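Local coordinates for protein VESB protease (Vibrio cholerae, PDB 4LK4) that probably cleaves peptide bonds as a secreted serine endopeptidase of the trypsin family, with an Ig-like domain following its protease domain, at residues Gly71-Asn76 against Thr152-Glu157; Asn276-Thr281 against Leu331-Ala336. The protein carries 1 engineered substitution. One frame throughout, in Å; residues are numbered along the deposited sequence.

Interaction 1. Residues Gly71-Asn76 against Thr152-Glu157; sequences GAYDLN and TPILQE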
ATOM      1  N   GLY A  71      15.207  -4.561   5.395  1.00 41.39           N
ATOM      2  CA  GLY A  71      16.680  -4.391   5.448  1.00 42.45           C
ATOM      3  C   GLY A  71      17.351  -5.422   4.576  1.00 42.69           C
ATOM      4  O   GLY A  71      18.479  -5.782   4.791  1.00 43.20           O
ATOM      5  N   ALA A  72      16.628  -5.924   3.577  1.00 43.29           N
ATOM      6  CA  ALA A  72      17.220  -6.850   2.596  1.00 43.80           C
ATOM      7  C   ALA A  72      18.291  -6.093   1.828  1.00 42.68           C
ATOM      8  O   ALA A  72      18.185  -4.882   1.682  1.00 43.84           O
ATOM      9  CB  ALA A  72      16.133  -7.365   1.638  1.00 42.54           C
ATOM     10  N   TYR A  73      19.310  -6.792   1.352  1.00 42.20           N
ATOM     11  CA  TYR A  73      20.311  -6.182   0.492  1.00 41.20           C
ATOM     12  C   TYR A  73      20.778  -7.138  -0.604  1.00 40.94           C
ATOM     13  O   TYR A  73      20.504  -6.910  -1.770  1.00 42.42           O
ATOM     14  CB  TYR A  73      21.475  -5.678   1.318  1.00 42.59           C
ATOM     15  CG  TYR A  73      22.555  -5.110   0.467  1.00 42.33           C
ATOM     16  CD1 TYR A  73      22.428  -3.838  -0.060  1.00 42.14           C
ATOM     17  CD2 TYR A  73      23.678  -5.845   0.151  1.00 42.56           C
ATOM     18  CE1 TYR A  73      23.414  -3.304  -0.854  1.00 42.28           C
ATOM     19  CE2 TYR A  73      24.663  -5.333  -0.679  1.00 42.75           C
ATOM     20  CZ  TYR A  73      24.522  -4.056  -1.164  1.00 42.61           C
ATOM     21  OH  TYR A  73      25.467  -3.499  -1.979  1.00 42.93           O
ATOM     22  N   ASP A  74      21.482  -8.194  -0.240  1.00 42.01           N
ATOM     23  CA  ASP A  74      21.832  -9.298  -1.173  1.00 42.23           C
ATOM     24  C   ASP A  74      20.768 -10.361  -0.985  1.00 42.97           C
ATOM     25  O   ASP A  74      20.730 -11.045   0.052  1.00 44.51           O
ATOM     26  CB  ASP A  74      23.189  -9.872  -0.836  1.00 43.36           C
ATOM     27  CG  ASP A  74      23.577 -11.099  -1.690  1.00 44.33           C
ATOM     28  OD1 ASP A  74      22.694 -11.619  -2.418  1.00 42.10           O
ATOM     29  OD2 ASP A  74      24.787 -11.537  -1.580  1.00 43.64           O
ATOM     30  N   LEU A  75      19.886 -10.508  -1.968  1.00 41.71           N
ATOM     31  CA  LEU A  75      18.748 -11.410  -1.766  1.00 42.54           C
ATOM     32  C   LEU A  75      19.170 -12.866  -1.539  1.00 43.55           C
ATOM     33  O   LEU A  75      18.409 -13.624  -0.960  1.00 45.04           O
ATOM     34  CB  LEU A  75      17.727 -11.297  -2.908  1.00 41.51           C
ATOM     35  CG  LEU A  75      17.075  -9.916  -3.031  1.00 40.16           C
ATOM     36  CD1 LEU A  75      16.453  -9.729  -4.375  1.00 40.14           C
ATOM     37  CD2 LEU A  75      16.023  -9.705  -1.993  1.00 40.81           C
ATOM     38  N   ASN A  76      20.367 -13.242  -1.978  1.00 44.03           N
ATOM     39  CA  ASN A  76      20.891 -14.580  -1.745  1.00 46.34           C
ATOM     40  C   ASN A  76      21.497 -14.815  -0.352  1.00 47.57           C
ATOM     41  O   ASN A  76      21.996 -15.909  -0.066  1.00 47.91           O
ATOM     42  CB  ASN A  76      21.946 -14.909  -2.802  1.00 47.68           C
ATOM     43  CG  ASN A  76      21.374 -15.571  -4.021  1.00 48.19           C
ATOM     44  OD1 ASN A  76      20.284 -16.128  -3.994  1.00 49.55           O
ATOM     45  ND2 ASN A  76      22.111 -15.520  -5.102  1.00 49.91           N
ATOM     46  N   THR A 152      19.628  -8.799 -10.860  1.00 48.96           N
ATOM     47  CA  THR A 152      20.666  -9.054  -9.876  1.00 48.28           C
ATOM     48  C   THR A 152      20.159  -9.162  -8.450  1.00 46.22           C
ATOM     49  O   THR A 152      19.224  -8.478  -8.090  1.00 46.07           O
ATOM     50  CB  THR A 152      21.670  -7.902  -9.983  1.00 49.38           C
ATOM     51  OG1 THR A 152      22.598  -8.266 -10.995  1.00 52.90           O
ATOM     52  CG2 THR A 152      22.408  -7.615  -8.773  1.00 48.93           C
ATOM     53  N   PRO A 153      20.849  -9.938  -7.601  1.00 45.25           N
ATOM     54  CA  PRO A 153      20.339 -10.093  -6.254  1.00 44.26           C
ATOM     55  C   PRO A 153      20.654  -8.938  -5.326  1.00 43.85           C
ATOM     56  O   PRO A 153      20.233  -8.947  -4.178  1.00 43.98           O
ATOM     57  CB  PRO A 153      20.994 -11.396  -5.785  1.00 44.97           C
ATOM     58  CG  PRO A 153      22.234 -11.504  -6.576  1.00 45.83           C
ATOM     59  CD  PRO A 153      22.064 -10.732  -7.836  1.00 45.99           C
ATOM     60  N   ILE A 154      21.365  -7.948  -5.832  1.00 43.65           N
ATOM     61  CA  ILE A 154      21.910  -6.848  -5.035  1.00 44.19           C
ATOM     62  C   ILE A 154      21.049  -5.583  -5.211  1.00 43.26           C
ATOM     63  O   ILE A 154      20.706  -5.165  -6.336  1.00 42.47           O
ATOM     64  CB  ILE A 154      23.361  -6.541  -5.476  1.00 45.80           C
ATOM     65  CG1 ILE A 154      24.212  -7.813  -5.472  1.00 46.91           C
ATOM     66  CG2 ILE A 154      24.026  -5.440  -4.638  1.00 47.36           C
ATOM     67  CD1 ILE A 154      24.754  -8.213  -4.125  1.00 48.47           C
ATOM     68  N   LEU A 155      20.729  -4.962  -4.089  1.00 43.51           N
ATOM     69  CA  LEU A 155      19.974  -3.721  -4.097  1.00 43.12           C
ATOM     70  C   LEU A 155      20.703  -2.647  -4.904  1.00 43.68           C
ATOM     71  O   LEU A 155      21.868  -2.384  -4.686  1.00 44.77           O
ATOM     72  CB  LEU A 155      19.734  -3.267  -2.653  1.00 44.01           C
ATOM     73  CG  LEU A 155      18.976  -1.964  -2.439  1.00 43.74           C
ATOM     74  CD1 LEU A 155      17.540  -2.087  -2.936  1.00 42.78           C
ATOM     75  CD2 LEU A 155      19.022  -1.575  -0.976  1.00 45.54           C
ATOM     76  N   GLN A 156      20.008  -2.079  -5.875  1.00 43.62           N
ATOM     77  CA  GLN A 156      20.517  -0.975  -6.661  1.00 44.87           C
ATOM     78  C   GLN A 156      19.905   0.377  -6.248  1.00 44.70           C
ATOM     79  O   GLN A 156      18.813   0.449  -5.671  1.00 43.70           O
ATOM     80  CB  GLN A 156      20.159  -1.161  -8.115  1.00 45.67           C
ATOM     81  CG  GLN A 156      20.515  -2.494  -8.741  1.00 46.86           C
ATOM     82  CD  GLN A 156      21.986  -2.589  -8.916  1.00 49.17           C
ATOM     83  OE1 GLN A 156      22.594  -1.821  -9.671  1.00 51.20           O
ATOM     84  NE2 GLN A 156      22.592  -3.449  -8.136  1.00 50.21           N
ATOM     85  N   GLU A 157      20.607   1.453  -6.585  1.00 45.92           N
ATOM     86  CA  GLU A 157      20.075   2.791  -6.449  1.00 46.10           C
ATOM     87  C   GLU A 157      20.406   3.599  -7.696  1.00 47.28           C
ATOM     88  O   GLU A 157      21.276   3.223  -8.456  1.00 48.91           O
ATOM     89  CB  GLU A 157      20.579   3.471  -5.171  1.00 47.13           C
ATOM     90  CG  GLU A 157      22.083   3.413  -4.935  1.00 49.63           C
ATOM     91  CD  GLU A 157      22.550   4.271  -3.766  1.00 51.68           C
ATOM     92  OE1 GLU A 157      21.748   5.097  -3.295  1.00 51.83           O
ATOM     93  OE2 GLU A 157      23.709   4.144  -3.307  1.00 54.19           O
TER

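Interaction 2. Residues Asn276-Thr281 against Leu331-Ala336; sequences NALTYT and LIFSYA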
ATOM      1  N   ASN A 276      -4.720   0.301  24.017  1.00 86.92           N
ATOM      2  CA  ASN A 276      -5.972   0.840  24.553  1.00 87.87           C
ATOM      3  C   ASN A 276      -7.205   0.254  23.907  1.00 83.47           C
ATOM      4  O   ASN A 276      -7.206  -0.066  22.730  1.00 78.62           O
ATOM      5  CB  ASN A 276      -6.008   2.351  24.407  1.00 89.48           C
ATOM      6  CG  ASN A 276      -5.230   3.045  25.496  1.00 93.61           C
ATOM      7  OD1 ASN A 276      -5.423   2.765  26.689  1.00 96.27           O
ATOM      8  ND2 ASN A 276      -4.332   3.940  25.100  1.00 92.78           N
ATOM      9  N   ALA A 277      -8.266   0.145  24.689  1.00 85.11           N
ATOM     10  CA  ALA A 277      -9.498  -0.464  24.220  1.00 83.03           C
ATOM     11  C   ALA A 277     -10.188   0.363  23.130  1.00 79.20           C
ATOM     12  O   ALA A 277     -10.104   1.589  23.104  1.00 78.19           O
ATOM     13  CB  ALA A 277     -10.448  -0.670  25.393  1.00 88.00           C
ATOM     14  N   LEU A 278     -10.900  -0.342  22.258  1.00 77.11           N
ATOM     15  CA  LEU A 278     -11.668   0.250  21.168  1.00 75.68           C
ATOM     16  C   LEU A 278     -13.149   0.097  21.484  1.00 78.23           C
ATOM     17  O   LEU A 278     -13.543  -0.939  22.011  1.00 81.92           O
ATOM     18  CB  LEU A 278     -11.373  -0.523  19.896  1.00 73.01           C
ATOM     19  CG  LEU A 278     -10.848   0.245  18.700  1.00 70.02           C
ATOM     20  CD1 LEU A 278      -9.484   0.831  19.019  1.00 70.84           C
ATOM     21  CD2 LEU A 278     -10.796  -0.705  17.520  1.00 66.50           C
ATOM     22  N   THR A 279     -13.971   1.100  21.172  1.00 78.45           N
ATOM     23  CA  THR A 279     -15.429   0.976  21.378  1.00 79.70           C
ATOM     24  C   THR A 279     -16.165   1.232  20.074  1.00 76.30           C
ATOM     25  O   THR A 279     -16.045   2.300  19.487  1.00 73.84           O
ATOM     26  CB  THR A 279     -15.968   1.950  22.443  1.00 84.29           C
ATOM     27  OG1 THR A 279     -15.272   1.757  23.678  1.00 86.93           O
ATOM     28  CG2 THR A 279     -17.465   1.734  22.677  1.00 87.25           C
ATOM     29  N   TYR A 280     -16.922   0.239  19.630  1.00 75.38           N
ATOM     30  CA  TYR A 280     -17.723   0.347  18.418  1.00 73.79           C
ATOM     31  C   TYR A 280     -18.806   1.388  18.637  1.00 76.10           C
ATOM     32  O   TYR A 280     -19.627   1.241  19.517  1.00 77.61           O
ATOM     33  CB  TYR A 280     -18.344  -1.014  18.115  1.00 73.26           C
ATOM     34  CG  TYR A 280     -19.155  -1.143  16.848  1.00 71.15           C
ATOM     35  CD1 TYR A 280     -18.811  -0.489  15.675  1.00 68.34           C
ATOM     36  CD2 TYR A 280     -20.228  -1.997  16.815  1.00 73.33           C
ATOM     37  CE1 TYR A 280     -19.562  -0.657  14.521  1.00 67.69           C
ATOM     38  CE2 TYR A 280     -20.972  -2.187  15.672  1.00 73.09           C
ATOM     39  CZ  TYR A 280     -20.645  -1.518  14.523  1.00 70.28           C
ATOM     40  OH  TYR A 280     -21.440  -1.745  13.409  1.00 69.22           O
ATOM     41  N   THR A 281     -18.786   2.430  17.816  1.00 77.01           N
ATOM     42  CA  THR A 281     -19.601   3.634  18.027  1.00 81.52           C
ATOM     43  C   THR A 281     -20.413   4.047  16.802  1.00 79.74           C
ATOM     44  O   THR A 281     -21.327   4.857  16.911  1.00 82.90           O
ATOM     45  CB  THR A 281     -18.691   4.831  18.352  1.00 85.03           C
ATOM     46  OG1 THR A 281     -17.624   4.417  19.210  1.00 90.27           O
ATOM     47  CG2 THR A 281     -19.445   5.919  19.022  1.00 90.81           C
ATOM     48  N   LEU A 331     -16.803   0.815   9.563  1.00 59.42           N
ATOM     49  CA  LEU A 331     -17.066   0.692  10.987  1.00 62.05           C
ATOM     50  C   LEU A 331     -16.205   1.722  11.696  1.00 61.16           C
ATOM     51  O   LEU A 331     -15.027   1.834  11.409  1.00 57.74           O
ATOM     52  CB  LEU A 331     -16.746  -0.705  11.512  1.00 63.84           C
ATOM     53  CG  LEU A 331     -17.754  -1.836  11.312  1.00 67.62           C
ATOM     54  CD1 LEU A 331     -17.866  -2.246   9.851  1.00 67.72           C
ATOM     55  CD2 LEU A 331     -17.310  -3.027  12.154  1.00 69.13           C
ATOM     56  N   ILE A 332     -16.806   2.444  12.636  1.00 63.38           N
ATOM     57  CA  ILE A 332     -16.153   3.520  13.360  1.00 63.68           C
ATOM     58  C   ILE A 332     -16.022   3.172  14.841  1.00 64.27           C
ATOM     59  O   ILE A 332     -16.988   2.709  15.472  1.00 65.61           O
ATOM     60  CB  ILE A 332     -16.999   4.787  13.287  1.00 67.18           C
ATOM     61  CG1 ILE A 332     -17.488   5.039  11.865  1.00 67.13           C
ATOM     62  CG2 ILE A 332     -16.197   5.968  13.782  1.00 69.09           C
ATOM     63  CD1 ILE A 332     -18.583   6.084  11.796  1.00 70.17           C
ATOM     64  N   PHE A 333     -14.844   3.440  15.394  1.00 63.36           N
ATOM     65  CA  PHE A 333     -14.548   3.144  16.787  1.00 64.97           C
ATOM     66  C   PHE A 333     -13.981   4.353  17.455  1.00 66.55           C
ATOM     67  O   PHE A 333     -13.236   5.091  16.836  1.00 66.67           O
ATOM     68  CB  PHE A 333     -13.524   2.045  16.923  1.00 63.95           C
ATOM     69  CG  PHE A 333     -13.885   0.794  16.198  1.00 63.18           C
ATOM     70  CD1 PHE A 333     -13.579   0.647  14.853  1.00 60.62           C
ATOM     71  CD2 PHE A 333     -14.512  -0.246  16.862  1.00 65.13           C
ATOM     72  CE1 PHE A 333     -13.897  -0.516  14.180  1.00 59.33           C
ATOM     73  CE2 PHE A 333     -14.833  -1.416  16.192  1.00 64.26           C
ATOM     74  CZ  PHE A 333     -14.518  -1.551  14.847  1.00 61.31           C
ATOM     75  N   SER A 334     -14.362   4.547  18.713  1.00 70.63           N
ATOM     76  CA  SER A 334     -13.822   5.595  19.553  1.00 73.11           C
ATOM     77  C   SER A 334     -12.719   4.975  20.365  1.00 73.35           C
ATOM     78  O   SER A 334     -12.810   3.799  20.721  1.00 73.47           O
ATOM     79  CB  SER A 334     -14.886   6.094  20.521  1.00 76.39           C
ATOM     80  OG  SER A 334     -16.035   6.445  19.820  1.00 77.29           O
ATOM     81  N   TYR A 335     -11.704   5.759  20.689  1.00 74.48           N
ATOM     82  CA  TYR A 335     -10.701   5.304  21.630  1.00 78.44           C
ATOM     83  C   TYR A 335     -10.069   6.517  22.292  1.00 83.58           C
ATOM     84  O   TYR A 335     -10.257   7.634  21.820  1.00 86.63           O
ATOM     85  CB  TYR A 335      -9.664   4.409  20.926  1.00 76.77           C
ATOM     86  CG  TYR A 335      -8.642   5.123  20.062  1.00 76.14           C
ATOM     87  CD1 TYR A 335      -9.038   5.897  18.961  1.00 75.25           C
ATOM     88  CD2 TYR A 335      -7.269   5.002  20.325  1.00 77.28           C
ATOM     89  CE1 TYR A 335      -8.102   6.544  18.160  1.00 74.62           C
ATOM     90  CE2 TYR A 335      -6.332   5.652  19.532  1.00 76.22           C
ATOM     91  CZ  TYR A 335      -6.749   6.412  18.444  1.00 75.48           C
ATOM     92  OH  TYR A 335      -5.822   7.043  17.643  1.00 74.24           O
ATOM     93  N   ALA A 336      -9.349   6.312  23.394  1.00 87.70           N
ATOM     94  CA  ALA A 336      -8.628   7.405  24.058  1.00 91.52           C
ATOM     95  C   ALA A 336      -8.058   8.409  23.048  1.00 90.48           C
ATOM     96  O   ALA A 336      -8.310   9.619  23.139  1.00 93.12           O
ATOM     97  CB  ALA A 336      -7.505   6.854  24.926  1.00 93.06           C
TER
HETATM   98  O   HOH W   1      -9.593   3.836  24.241  1.00 66.21           O

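Interaction 1. Residues Gly71-Asn76 against Thr152-Glu157
The ring of Tyr73 is approached obliquely by Leu155 and Ile154. Leu155 CB touches Tyr73 CD1 at 3.8 Å, and the two side chains cross at about a right angle. Ile154 CG2 comes to the phenol end, 3.6 Å from Tyr73 OH. That hydroxyl is hydrogen-bonded to the carbonyl O of Ala17. With CG anti to its backbone N (chi1 177°), the Tyr73 ring is set beside Leu155 and Ile154. The other flat group is the carboxylate of Asp74. Its OD1 is met from above the plane by Asn76 N, an Asx turn. Ile154 CD1 lies 4.0 Å from Asp74 CG, and Pro153 CB is 3.8 Å from Asp74 OD1.

Two backbone bonds bracket a single bridge between Asp74 and Ile154. Leu75 N donates to Pro153 O at 2.7 Å and nearly straight (171°). Leu155 N donates to Tyr73 O at 3.0 Å and is more bent. The Trp140 indole N-H also bonds Tyr73 O. Residues 71-76 follow strand 66-70 of one barrel, while residues 152-157 lead into strand 156-162 of the other sheet. The arrangement is a loop contact between the two beta-barrels of the chymotrypsin-like fold.

Interaction 2. Residues Asn276-Thr281 against Leu331-Ala336
Residues 278-281 of strand 278-283 and 331-335 of strand 324-335 run antiparallel as neighbours in the sheet of the Ig-like domain. The axes of these short segments approach to 4.5 Å, with 134° between their N-to-C directions. Thr279 and Ser334 form a hydrogen-bonded pair, joined by Thr279 N to Ser334 O and Ser334 N to Thr279 O. Tyr280 and Phe333 form the next, non-hydrogen-bonded pair. Thr281 N then donates to Ile332 O at 3.0 Å. Just outside the paired region, one water accepts from Ala336 N and donates to Ala277 O.

Tyr280 and Phe333 share one face of the sheet. Leu278 CD2 sits over one face of the Phe333 ring, displaced toward the rim and 4.0 Å from its centroid, a CH-pi contact. Tyr280 and Phe333 meet obliquely, with Tyr280 CB 4.0 Å from Phe333 CE2. Ile332 O lies at the edge of the Tyr280 ring. Leu331 CG touches Tyr280 CE1 at 3.9 Å. The Tyr280 hydroxyl bonds Asn283 and Asp297.

A chain of hydroxyl bonds links Ser334, Thr281 and Thr279. With OG1 beside its backbone N (chi1 -40°), Thr281 meets both neighbours. Ser334 OG donates to Thr281 OG1 at 2.6 Å. Thr279 O is gripped by two donors, Ser334 N and, from above the carbonyl plane at 2.7 Å, Thr281 OG1.

In the fold
The two contacts lie on opposite sides of the chain's centre, with their own centres about 41 Å apart and nearest atoms about 27 Å apart. They share no element. Interaction 1 belongs to the trypsin domain and interaction 2 to the Ig-like domain. Both are partly buried. Interaction 1 joins a loop following strand 66-70 to the irregular lead-in of strand 156-162, two strands of different sheets. Its backbone pairing is a single bridge with two hydrogen bonds, beside apolar contacts of Tyr73. Interaction 2 joins adjacent strands of one sheet, buries more surface (539 against 362 Å²) and combines packing around Phe333 with a hydroxyl chain. In interaction 1 the side-chain polar bonds stay within a segment or go outside the pair.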